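Local coordinates for pks18 (PDB 1TED), which probably extends medium- and long-chain aliphatic acyl-CoA starters with malonyl-CoA, as a homodimeric type III polyketide synthase, to make tri- and tetraketide alpha-pyrones, at residues E36-G41 with A229-G234. Numbering follows the deposited sequence.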
ATOM      1  N   GLU A  36      -5.127  15.974 -14.779  1.00 29.96           N
ATOM      2  CA  GLU A  36      -5.755  17.265 -14.976  1.00 32.20           C
ATOM      3  C   GLU A  36      -5.242  18.336 -14.027  1.00 31.77           C
ATOM      4  O   GLU A  36      -5.411  19.531 -14.268  1.00 31.34           O
ATOM      5  CB  GLU A  36      -7.275  17.076 -14.874  1.00 35.16           C
ATOM      6  CG  GLU A  36      -7.700  15.884 -15.717  1.00 39.15           C
ATOM      7  CD  GLU A  36      -9.180  15.802 -16.010  1.00 44.23           C
ATOM      8  OE1 GLU A  36      -9.979  15.747 -15.054  1.00 47.35           O
ATOM      9  OE2 GLU A  36      -9.543  15.770 -17.211  1.00 46.84           O
ATOM     10  N   GLY A  37      -4.593  17.893 -12.957  1.00 31.79           N
ATOM     11  CA  GLY A  37      -4.040  18.813 -11.986  1.00 30.29           C
ATOM     12  C   GLY A  37      -2.738  18.234 -11.478  1.00 29.82           C
ATOM     13  O   GLY A  37      -2.617  17.021 -11.334  1.00 29.63           O
ATOM     14  N   LEU A  38      -1.767  19.098 -11.214  1.00 30.58           N
ATOM     15  CA  LEU A  38      -0.463  18.672 -10.726  1.00 31.42           C
ATOM     16  C   LEU A  38       0.174  19.766  -9.874  1.00 30.68           C
ATOM     17  O   LEU A  38       0.317  20.912 -10.315  1.00 32.01           O
ATOM     18  CB  LEU A  38       0.447  18.340 -11.914  1.00 31.59           C
ATOM     19  CG  LEU A  38       1.880  17.834 -11.681  1.00 33.90           C
ATOM     20  CD1 LEU A  38       2.438  17.347 -12.998  1.00 33.22           C
ATOM     21  CD2 LEU A  38       2.779  18.930 -11.116  1.00 35.31           C
ATOM     22  N   ALA A  39       0.575  19.405  -8.661  1.00 29.86           N
ATOM     23  CA  ALA A  39       1.202  20.354  -7.750  1.00 29.08           C
ATOM     24  C   ALA A  39       2.458  19.754  -7.151  1.00 29.21           C
ATOM     25  O   ALA A  39       2.596  18.534  -7.022  1.00 28.68           O
ATOM     26  CB  ALA A  39       0.244  20.756  -6.644  1.00 29.56           C
ATOM     27  N   THR A  40       3.358  20.638  -6.753  1.00 27.56           N
ATOM     28  CA  THR A  40       4.637  20.246  -6.198  1.00 30.09           C
ATOM     29  C   THR A  40       4.952  20.995  -4.905  1.00 29.97           C
ATOM     30  O   THR A  40       4.550  22.146  -4.729  1.00 31.52           O
ATOM     31  CB  THR A  40       5.716  20.526  -7.250  1.00 31.13           C
ATOM     32  OG1 THR A  40       5.780  19.423  -8.171  1.00 32.96           O
ATOM     33  CG2 THR A  40       7.039  20.783  -6.600  1.00 32.83           C
ATOM     34  N   GLY A  41       5.683  20.352  -4.004  1.00 30.00           N
ATOM     35  CA  GLY A  41       6.009  21.014  -2.757  1.00 30.06           C
ATOM     36  C   GLY A  41       7.044  20.323  -1.895  1.00 31.38           C
ATOM     37  O   GLY A  41       7.221  19.105  -1.942  1.00 32.06           O
ATOM     38  N   ALA A 229       4.233  15.631  -3.758  1.00 22.99           N
ATOM     39  CA  ALA A 229       3.636  15.889  -5.054  1.00 24.94           C
ATOM     40  C   ALA A 229       2.269  15.229  -5.100  1.00 25.22           C
ATOM     41  O   ALA A 229       2.040  14.203  -4.461  1.00 25.96           O
ATOM     42  CB  ALA A 229       4.523  15.351  -6.180  1.00 24.60           C
ATOM     43  N   ALA A 230       1.365  15.826  -5.865  1.00 23.65           N
ATOM     44  CA  ALA A 230       0.020  15.303  -5.976  1.00 25.22           C
ATOM     45  C   ALA A 230      -0.477  15.410  -7.411  1.00 24.93           C
ATOM     46  O   ALA A 230      -0.070  16.301  -8.153  1.00 24.87           O
ATOM     47  CB  ALA A 230      -0.920  16.070  -5.027  1.00 23.17           C
ATOM     48  N   LEU A 231      -1.350  14.485  -7.795  1.00 25.38           N
ATOM     49  CA  LEU A 231      -1.927  14.480  -9.135  1.00 26.71           C
ATOM     50  C   LEU A 231      -3.437  14.333  -8.992  1.00 26.09           C
ATOM     51  O   LEU A 231      -3.911  13.670  -8.075  1.00 27.56           O
ATOM     52  CB  LEU A 231      -1.415  13.287  -9.948  1.00 24.09           C
ATOM     53  CG  LEU A 231       0.083  13.077 -10.114  1.00 26.15           C
ATOM     54  CD1 LEU A 231       0.304  11.726 -10.783  1.00 22.94           C
ATOM     55  CD2 LEU A 231       0.686  14.204 -10.944  1.00 22.89           C
ATOM     56  N   VAL A 232      -4.184  14.966  -9.884  1.00 25.05           N
ATOM     57  CA  VAL A 232      -5.632  14.835  -9.878  1.00 26.35           C
ATOM     58  C   VAL A 232      -5.940  14.175 -11.214  1.00 25.11           C
ATOM     59  O   VAL A 232      -5.671  14.740 -12.267  1.00 24.29           O
ATOM     60  CB  VAL A 232      -6.353  16.201  -9.780  1.00 26.56           C
ATOM     61  CG1 VAL A 232      -7.870  15.991  -9.818  1.00 25.08           C
ATOM     62  CG2 VAL A 232      -5.955  16.905  -8.491  1.00 25.87           C
ATOM     63  N   ILE A 233      -6.490  12.968 -11.152  1.00 26.56           N
ATOM     64  CA  ILE A 233      -6.801  12.181 -12.340  1.00 24.94           C
ATOM     65  C   ILE A 233      -8.292  12.142 -12.671  1.00 26.84           C
ATOM     66  O   ILE A 233      -9.146  12.151 -11.781  1.00 26.49           O
ATOM     67  CB  ILE A 233      -6.307  10.719 -12.153  1.00 23.49           C
ATOM     68  CG1 ILE A 233      -4.908  10.719 -11.530  1.00 22.65           C
ATOM     69  CG2 ILE A 233      -6.310   9.980 -13.474  1.00 20.46           C
ATOM     70  CD1 ILE A 233      -3.870  11.537 -12.291  1.00 20.83           C
ATOM     71  N   GLY A 234      -8.588  12.092 -13.965  1.00 27.61           N
ATOM     72  CA  GLY A 234      -9.960  12.019 -14.421  1.00 28.87           C
ATOM     73  C   GLY A 234     -10.006  11.268 -15.737  1.00 30.81           C
ATOM     74  O   GLY A 234      -8.992  11.151 -16.423  1.00 31.56           O
TER
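Leu-38 and Leu-231 meet at a non-hydrogen-bonded pair of the antiparallel strands 36-41 and 229-234, their side chains lying alongside one another and pointing the same way off the sheet. CG of Leu-38 is anti to its backbone N (chi1 -179°), whereas chi1 of -55° turns CG of Leu-231 beside its own N; with chi2 at 172°, the CD2 branch then lies 3.9 Å from CG of Leu-38. Ala-39 and Ala-230, a hydrogen-bonded pair, exchange two N-H...O bonds of 3.2 Å between N of each and O of the other, while their methyl groups stand on the other face. At Val-232 the pairing illustrates the classic beta bulge, in which two residues face one. Its O accepts from N of Glu-36 at 2.9 Å, with the donor nearly in line with the C=O bond, and more weakly from N of Gly-37 at 3.4 Å. In return N of Val-232 binds O of Gly-37 at 3.0 Å. CB of Val-232 lies 4.0 Å from N of Gly-37, and its CG2 occupies the face on which Gly-37 has no side chain. Beyond CG the Glu-36 side chain is extended, bringing OE1 3.8 Å from CA of Gly-234, a contact that the bare glycine backbone permits; a long, weak ion pair links the same oxygen to Lys-196. Both strands lie mid-sheet in the thiolase fold, with 196-204 beyond 229-234 and 247-256 beyond 36-41; Leu-38 and Ala-229 pack on helix 349-361, Leu-231 on helix 177-191, and Ala-39 and Val-232 on helix 102-125 across the opposite face.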